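Local atomic coordinates of carboxyl esterase NP (Bacillus subtilis, PDB entry 4CCW), a protein that hydrolyses carboxylic esters to an alcohol and a carboxylate, acting as a carboxylesterase of the alpha/beta hydrolase superfamily. Residues His162-Phe165 against Tyr166-Leu170; Glu179-Leu182 against Asn183-Thr187; Pro194-Val197 against Lys198-Gln201. All coordinates share one frame; numbering follows the deposited sequence.

Interaction 1 (His162-Phe165 against Tyr166-Leu170); sequences HHDF and YKYAL. With VKC ((2-hydroxyethoxy)acetic acid), chain B.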
loop_
_atom_site.group_PDB
_atom_site.type_symbol
_atom_site.label_atom_id
_atom_site.label_comp_id
_atom_site.label_asym_id
_atom_site.label_seq_id
_atom_site.Cartn_x
_atom_site.Cartn_y
_atom_site.Cartn_z
ATOM N N HIS A 162 10.828 5.097 13.100
ATOM C CA HIS A 162 11.587 6.177 13.732
ATOM C C HIS A 162 10.592 7.219 14.193
ATOM O O HIS A 162 9.581 7.445 13.523
ATOM C CB HIS A 162 12.548 6.768 12.719
ATOM C CG HIS A 162 13.470 7.809 13.288
ATOM N ND1 HIS A 162 13.124 9.107 13.384
ATOM C CD2 HIS A 162 14.764 7.706 13.780
ATOM C CE1 HIS A 162 14.140 9.802 13.919
ATOM N NE2 HIS A 162 15.150 8.946 14.156
ATOM N N HIS A 163 10.851 7.887 15.315
ATOM C CA HIS A 163 9.867 8.835 15.866
ATOM C C HIS A 163 9.508 9.967 14.924
ATOM O O HIS A 163 8.410 10.543 15.009
ATOM C CB HIS A 163 10.317 9.370 17.225
ATOM C CG HIS A 163 11.466 10.361 17.158
ATOM N ND1 HIS A 163 11.284 11.692 17.299
ATOM C CD2 HIS A 163 12.827 10.171 16.948
ATOM C CE1 HIS A 163 12.468 12.323 17.204
ATOM N NE2 HIS A 163 13.416 11.394 16.974
ATOM N N ASP A 164 10.423 10.299 14.019
ATOM C CA ASP A 164 10.167 11.374 13.048
ATOM C C ASP A 164 8.976 11.067 12.157
ATOM O O ASP A 164 8.279 11.988 11.724
ATOM C CB ASP A 164 11.398 11.688 12.189
ATOM C CG ASP A 164 12.335 12.678 12.856
ATOM O OD1 ASP A 164 11.979 13.226 13.919
ATOM O OD2 ASP A 164 13.429 12.920 12.300
ATOM N N PHE A 165 8.724 9.786 11.888
ATOM C CA PHE A 165 7.554 9.441 11.089
ATOM C C PHE A 165 6.286 9.959 11.756
ATOM O O PHE A 165 5.459 10.601 11.103
ATOM C CB PHE A 165 7.427 7.941 10.812
ATOM C CG PHE A 165 6.154 7.582 10.089
ATOM C CD1 PHE A 165 6.034 7.797 8.710
ATOM C CD2 PHE A 165 5.052 7.082 10.792
ATOM C CE1 PHE A 165 4.851 7.476 8.050
ATOM C CE2 PHE A 165 3.864 6.771 10.136
ATOM C CZ PHE A 165 3.768 6.969 8.765
ATOM N N TYR A 166 6.129 9.680 13.052
ATOM C CA TYR A 166 4.964 10.194 13.791
ATOM C C TYR A 166 4.804 11.705 13.689
ATOM O O TYR A 166 3.688 12.216 13.516
ATOM C CB TYR A 166 5.046 9.777 15.268
ATOM C CG TYR A 166 4.825 8.295 15.476
ATOM C CD1 TYR A 166 3.549 7.764 15.397
ATOM C CD2 TYR A 166 5.880 7.430 15.778
ATOM C CE1 TYR A 166 3.311 6.420 15.580
ATOM C CE2 TYR A 166 5.646 6.059 15.986
ATOM C CZ TYR A 166 4.364 5.566 15.866
ATOM O OH TYR A 166 4.068 4.237 16.054
ATOM N N LYS A 167 5.917 12.413 13.802
ATOM C CA LYS A 167 5.921 13.874 13.754
ATOM C C LYS A 167 5.554 14.447 12.382
ATOM O O LYS A 167 4.719 15.357 12.291
ATOM C CB LYS A 167 7.266 14.408 14.238
ATOM C CG LYS A 167 7.487 14.131 15.721
ATOM C CD LYS A 167 8.835 14.644 16.204
ATOM C CE LYS A 167 8.980 14.452 17.703
ATOM N NZ LYS A 167 8.938 13.024 18.163
ATOM N N TYR A 168 6.172 13.926 11.321
ATOM C CA TYR A 168 5.848 14.419 9.978
ATOM C C TYR A 168 4.433 14.054 9.569
ATOM O O TYR A 168 3.755 14.856 8.922
ATOM C CB TYR A 168 6.854 13.931 8.925
ATOM C CG TYR A 168 8.146 14.688 8.970
ATOM C CD1 TYR A 168 8.238 15.980 8.449
ATOM C CD2 TYR A 168 9.287 14.122 9.545
ATOM C CE1 TYR A 168 9.431 16.687 8.498
ATOM C CE2 TYR A 168 10.481 14.819 9.595
ATOM C CZ TYR A 168 10.546 16.100 9.074
ATOM O OH TYR A 168 11.733 16.790 9.123
ATOM N N ALA A 169 3.985 12.852 9.943
ATOM C CA ALA A 169 2.631 12.435 9.628
ATOM C C ALA A 169 1.629 13.354 10.331
ATOM O O ALA A 169 0.691 13.851 9.705
ATOM C CB ALA A 169 2.404 10.980 10.012
ATOM N N LEU A 170 1.853 13.607 11.619
ATOM C CA LEU A 170 0.990 14.518 12.372
ATOM C C LEU A 170 0.994 15.913 11.756
ATOM O O LEU A 170 -0.054 16.562 11.664
ATOM C CB LEU A 170 1.405 14.588 13.847
ATOM C CG LEU A 170 0.500 15.436 14.765
ATOM C CD1 LEU A 170 0.506 14.947 16.195
ATOM C CD2 LEU A 170 0.917 16.895 14.732
HETATM C C VKC B . 2.838 7.673 3.937
HETATM O O VKC B . 3.599 6.922 4.583
HETATM C CA VKC B . 1.938 8.622 4.694
HETATM C CD VKC B . 0.398 8.596 7.936
HETATM C CG VKC B . 1.481 9.104 6.984
HETATM O OAD VKC B . 1.722 8.106 6.004
HETATM O OE1 VKC B . -0.431 9.682 8.378
HETATM O OXT VKC B . 2.795 7.661 2.687
#
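The N-terminal turns of helix 163-171, which comes between strands 146-152 and 236-241 in the sequence of this alpha/beta hydrolase, put H163 against K167 on one side and F165 beside A169 on the ligand side. H162 is the N-cap: its ND1 accepts from D164 N at 3.0 Å, the donor tilted out of the ring plane. Next to it H163 carries CG between its backbone N and carbonyl carbon (chi1 73°), a position that brings ND1 to K167 NZ at 2.8 Å. The lysine chain runs extended and bends at its last torsion (chi4 62°), which turns NZ in to the ring edge, 8° out of its plane. D164 OD1 lies over one face of that ring, displaced toward its rim. A169 CB lies over one face of the F165 ring, 4.4 Å from CZ. Both residues reach the bound (2-hydroxyethoxy)acetic acid, F165 CZ approaching CG of the ligand at 3.6 Å and A169 CB approaching its OE1 at 3.5 Å. W184 of helix 177-185 packs on D164 and F165. Because H163 ND1 accepts from K167 NZ, it is probably unprotonated, which would favour a neutral imidazole beside the lysine charge.

Interaction 2 (Glu179-Leu182 against Asn183-Thr187); sequences EKFL and NWMMT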
loop_
_atom_site.group_PDB
_atom_site.type_symbol
_atom_site.label_atom_id
_atom_site.label_comp_id
_atom_site.label_asym_id
_atom_site.label_seq_id
_atom_site.Cartn_x
_atom_site.Cartn_y
_atom_site.Cartn_z
ATOM N N GLU A 179 4.349 19.863 2.251
ATOM C CA GLU A 179 5.658 20.128 1.674
ATOM C C GLU A 179 6.802 19.600 2.544
ATOM O O GLU A 179 7.770 19.043 2.025
ATOM C CB GLU A 179 5.827 21.630 1.445
ATOM C CG GLU A 179 7.098 21.998 0.697
ATOM C CD GLU A 179 7.234 23.487 0.499
ATOM O OE1 GLU A 179 6.616 24.023 -0.443
ATOM O OE2 GLU A 179 7.969 24.119 1.282
ATOM N N LYS A 180 6.682 19.786 3.861
ATOM C CA LYS A 180 7.662 19.279 4.821
ATOM C C LYS A 180 7.756 17.763 4.748
ATOM O O LYS A 180 8.848 17.208 4.689
ATOM C CB LYS A 180 7.275 19.662 6.250
ATOM C CG LYS A 180 7.230 21.150 6.544
ATOM C CD LYS A 180 8.557 21.679 7.051
ATOM C CE LYS A 180 8.362 23.038 7.710
ATOM N NZ LYS A 180 9.648 23.740 7.960
ATOM N N PHE A 181 6.601 17.101 4.770
ATOM C CA PHE A 181 6.536 15.641 4.698
ATOM C C PHE A 181 7.232 15.117 3.436
ATOM O O PHE A 181 8.100 14.242 3.511
ATOM C CB PHE A 181 5.071 15.197 4.750
ATOM C CG PHE A 181 4.867 13.705 4.696
ATOM C CD1 PHE A 181 4.813 12.955 5.867
ATOM C CD2 PHE A 181 4.654 13.065 3.478
ATOM C CE1 PHE A 181 4.602 11.585 5.826
ATOM C CE2 PHE A 181 4.435 11.698 3.430
ATOM C CZ PHE A 181 4.408 10.959 4.603
ATOM N N LEU A 182 6.882 15.686 2.286
ATOM C CA LEU A 182 7.404 15.194 1.006
ATOM C C LEU A 182 8.910 15.436 0.808
ATOM O O LEU A 182 9.623 14.571 0.291
ATOM C CB LEU A 182 6.569 15.739 -0.162
ATOM C CG LEU A 182 5.153 15.149 -0.272
ATOM C CD1 LEU A 182 4.364 15.847 -1.373
ATOM C CD2 LEU A 182 5.163 13.633 -0.478
ATOM N N ASN A 183 9.392 16.589 1.255
ATOM C CA ASN A 183 10.812 16.914 1.167
ATOM C C ASN A 183 11.649 16.024 2.082
ATOM O O ASN A 183 12.792 15.683 1.766
ATOM C CB ASN A 183 11.044 18.393 1.476
ATOM C CG ASN A 183 10.439 19.315 0.421
ATOM O OD1 ASN A 183 9.951 18.861 -0.617
ATOM N ND2 ASN A 183 10.467 20.618 0.685
ATOM N N TRP A 184 11.062 15.652 3.215
ATOM C CA TRP A 184 11.679 14.715 4.136
ATOM C C TRP A 184 11.731 13.329 3.555
ATOM O O TRP A 184 12.781 12.694 3.581
ATOM C CB TRP A 184 10.917 14.719 5.450
ATOM C CG TRP A 184 11.285 13.625 6.425
ATOM C CD1 TRP A 184 12.474 13.482 7.146
ATOM C CD2 TRP A 184 10.437 12.499 6.857
ATOM N NE1 TRP A 184 12.416 12.380 7.966
ATOM C CE2 TRP A 184 11.229 11.741 7.835
ATOM C CE3 TRP A 184 9.150 12.054 6.536
ATOM C CZ2 TRP A 184 10.735 10.601 8.458
ATOM C CZ3 TRP A 184 8.671 10.895 7.165
ATOM C CH2 TRP A 184 9.440 10.191 8.105
ATOM N N MET A 185 10.606 12.867 3.011
ATOM C CA MET A 185 10.486 11.495 2.528
ATOM C C MET A 185 11.174 11.282 1.180
ATOM O O MET A 185 11.594 10.176 0.853
ATOM C CB MET A 185 9.006 11.098 2.449
ATOM C CG MET A 185 8.756 9.658 2.054
ATOM S SD MET A 185 7.057 9.163 2.349
ATOM C CE MET A 185 7.193 8.741 4.081
ATOM N N MET A 186 11.284 12.341 0.389
ATOM C CA MET A 186 11.807 12.193 -0.969
ATOM C C MET A 186 12.988 13.101 -1.263
ATOM O O MET A 186 12.934 14.288 -0.980
ATOM C CB MET A 186 10.675 12.407 -1.965
ATOM C CG MET A 186 9.446 11.589 -1.604
ATOM S SD MET A 186 8.116 11.633 -2.802
ATOM C CE MET A 186 8.899 10.824 -4.192
ATOM N N THR A 187 14.054 12.526 -1.820
ATOM C CA THR A 187 15.223 13.294 -2.263
ATOM C C THR A 187 14.792 14.278 -3.352
ATOM O O THR A 187 15.292 15.401 -3.425
ATOM C CB THR A 187 16.354 12.363 -2.766
ATOM O OG1 THR A 187 16.685 11.422 -1.735
ATOM C CG2 THR A 187 17.606 13.158 -3.139
#
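Four backbone bonds join E179-L182 to N183-T187 in the last turns of helix 177-185, one of the helices that follow strand 146-152 in this alpha/beta hydrolase. M185 N reaches F181 O at 2.9 Å with the donor in the carbonyl plane, and N183 N reaches E179 O at 3.0 Å; this donor, like W184 N on K180 O, is tilted from the plane of its carbonyl. The bond from M186 N to L182 O is short at 2.8 Å, but its N-H...O angle is only 137°, in keeping with M186 being the first residue to leave helical geometry. The amide of N183 folds back over its own turn: its ND2 lies 3.6 Å from E179 CG, and its OD1 takes a hydrogen bond from Q189 NE2, which ties the end of the helix to the loop beyond.

Packing gathers around F181, a residue of the ligand pocket that touches the bound (2-hydroxyethoxy)acetic acid. F181 and M185 both place CG anti to the backbone N (chi1 -179° and -176°), and the two side chains therefore run alongside each other in the same direction. The result is a Met-aromatic contact, with M185 SD 4.6 Å from the centre of the F181 ring and oblique to it. M185 also touches H273, the probable proton acceptor of the active site, and so lies between the pocket phenylalanine and that histidine. W184 reaches F181 too, W184 CZ3 lying 4.3 Å from F181 CE1, and has its indole edge turned to F181 O and its ring stacked with Y168 of helix 163-171. L182 CD2 meets M186 SD more loosely at 4.3 Å; tighter is the methyl of M185, CE, which a bend at chi3 sets 3.6 Å from F181 CZ.

Interaction 3 (Pro194-Val197 against Lys198-Gln201); sequences PIFV and KQFQ
The side-chain amide of Q199, whose OE1 lies 4.1 Å from F196 CD1, is gripped by several groups at once. OE1 is hydrogen-bonded to the hydroxyls of T68 and S24, and NE2 to those of S66 and Y17, which satisfies this buried amide and, through S24 and Y17, ties it to helix 12-24. With the chain extended beyond CG and CG anti to the backbone N (chi1 -180°), the group projects well clear of the helix, and its plane stands 76° from that of the F196 ring.

The backbone is regular: K198 N to P194 O, Q199 N to I195 O and F200 N to F196 O are bonded in turn, and the shortest, Q201 N to V197 O, measures 2.8 Å and is nearly straight at 170°. That same V197 carbonyl O is met by Q201 CG at 3.1 Å, and farther along the chain Q201 OE1 passes across V197 CG1 at 4.0 Å. An alanine in place of Q201 would probably leave the V197 methyl without this cover and take away the side-chain packing on V178 of helix 177-185.

F196 and F200, one turn apart, each meet edge-to-face the ring of F65, a residue that lines the ligand pocket. Helix 194-205 is thus held between the F65 side of the pocket and helix 12-24, consistent with the helical insertion after strand 146-152 that commonly covers the active site of alpha/beta hydrolases.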
loop_
_atom_site.group_PDB
_atom_site.type_symbol
_atom_site.label_atom_id
_atom_site.label_comp_id
_atom_site.label_asym_id
_atom_site.label_seq_id
_atom_site.Cartn_x
_atom_site.Cartn_y
_atom_site.Cartn_z
ATOM N N PRO A 194 2.368 16.306 -10.463
ATOM C CA PRO A 194 1.623 17.383 -9.792
ATOM C C PRO A 194 0.141 17.059 -9.543
ATOM O O PRO A 194 -0.417 17.504 -8.544
ATOM C CB PRO A 194 1.760 18.561 -10.758
ATOM C CG PRO A 194 3.028 18.298 -11.495
ATOM C CD PRO A 194 3.121 16.806 -11.634
ATOM N N ILE A 195 -0.476 16.275 -10.425
ATOM C CA ILE A 195 -1.888 15.913 -10.266
ATOM C C ILE A 195 -2.040 14.929 -9.113
ATOM O O ILE A 195 -2.983 15.027 -8.319
ATOM C CB ILE A 195 -2.513 15.368 -11.574
ATOM C CG1 ILE A 195 -2.666 16.504 -12.598
ATOM C CG2 ILE A 195 -3.885 14.761 -11.314
ATOM C CD1 ILE A 195 -3.237 16.089 -13.939
ATOM N N PHE A 196 -1.086 14.012 -9.004
ATOM C CA PHE A 196 -1.066 13.072 -7.893
ATOM C C PHE A 196 -0.889 13.813 -6.571
ATOM O O PHE A 196 -1.544 13.490 -5.578
ATOM C CB PHE A 196 0.028 12.013 -8.056
ATOM C CG PHE A 196 0.087 11.056 -6.905
ATOM C CD1 PHE A 196 -0.856 10.038 -6.787
ATOM C CD2 PHE A 196 1.049 11.196 -5.909
ATOM C CE1 PHE A 196 -0.828 9.168 -5.712
ATOM C CE2 PHE A 196 1.074 10.338 -4.821
ATOM C CZ PHE A 196 0.138 9.315 -4.726
ATOM N N VAL A 197 0.006 14.801 -6.564
ATOM C CA VAL A 197 0.271 15.590 -5.357
ATOM C C VAL A 197 -0.969 16.381 -4.955
ATOM O O VAL A 197 -1.282 16.459 -3.762
ATOM C CB VAL A 197 1.492 16.538 -5.504
ATOM C CG1 VAL A 197 1.656 17.406 -4.258
ATOM C CG2 VAL A 197 2.768 15.748 -5.745
ATOM N N LYS A 198 -1.648 16.980 -5.939
ATOM C CA LYS A 198 -2.904 17.690 -5.697
ATOM C C LYS A 198 -3.916 16.812 -4.970
ATOM O O LYS A 198 -4.609 17.283 -4.064
ATOM C CB LYS A 198 -3.515 18.222 -7.001
ATOM C CG LYS A 198 -2.990 19.580 -7.441
ATOM C CD LYS A 198 -3.774 20.088 -8.642
ATOM C CE LYS A 198 -3.372 21.505 -9.028
ATOM N NZ LYS A 198 -4.376 22.151 -9.921
ATOM N N GLN A 199 -3.994 15.540 -5.372
ATOM C CA GLN A 199 -4.865 14.570 -4.710
ATOM C C GLN A 199 -4.423 14.285 -3.276
ATOM O O GLN A 199 -5.247 14.197 -2.362
ATOM C CB GLN A 199 -4.953 13.264 -5.516
ATOM C CG GLN A 199 -5.850 12.206 -4.879
ATOM C CD GLN A 199 -5.614 10.803 -5.409
ATOM O OE1 GLN A 199 -4.903 10.603 -6.387
ATOM N NE2 GLN A 199 -6.229 9.827 -4.767
ATOM N N PHE A 200 -3.120 14.120 -3.086
ATOM C CA PHE A 200 -2.579 13.838 -1.764
ATOM C C PHE A 200 -2.905 15.009 -0.826
ATOM O O PHE A 200 -3.358 14.799 0.300
ATOM C CB PHE A 200 -1.071 13.562 -1.848
ATOM C CG PHE A 200 -0.402 13.420 -0.513
ATOM C CD1 PHE A 200 -0.689 12.339 0.319
ATOM C CD2 PHE A 200 0.544 14.352 -0.092
ATOM C CE1 PHE A 200 -0.072 12.204 1.552
ATOM C CE2 PHE A 200 1.167 14.222 1.138
ATOM C CZ PHE A 200 0.865 13.142 1.963
ATOM N N GLN A 201 -2.704 16.231 -1.314
ATOM C CA GLN A 201 -3.042 17.436 -0.566
ATOM C C GLN A 201 -4.530 17.474 -0.204
ATOM O O GLN A 201 -4.886 17.789 0.944
ATOM C CB GLN A 201 -2.656 18.690 -1.369
ATOM C CG GLN A 201 -1.166 18.798 -1.675
ATOM C CD GLN A 201 -0.782 20.107 -2.350
ATOM O OE1 GLN A 201 -1.051 20.315 -3.540
ATOM N NE2 GLN A 201 -0.128 20.987 -1.602
#

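Following the chain from its N terminus, the three interactions come in series, and none encloses or crosses another. Each closes just a turn or two of its own helix: interaction 1 in helix 163-171, interaction 2 in 177-185 and interaction 3 in 194-205, all between strands 146-152 and 236-241 in the sequence. Interaction 2 is the middle piece. Y168 O of interaction 1 meets F181 CD1 at 3.8 Å, while F181 CD2 meets F200 CZ at 4.1 Å and L182 touches V197 and F200 of interaction 3. Interactions 1 and 3 do not touch, their nearest atoms being about 8 Å apart. Local helical contacts are thereby joined into a connected run of helices at the ligand pocket, with helix 12-24 reached through interaction 3.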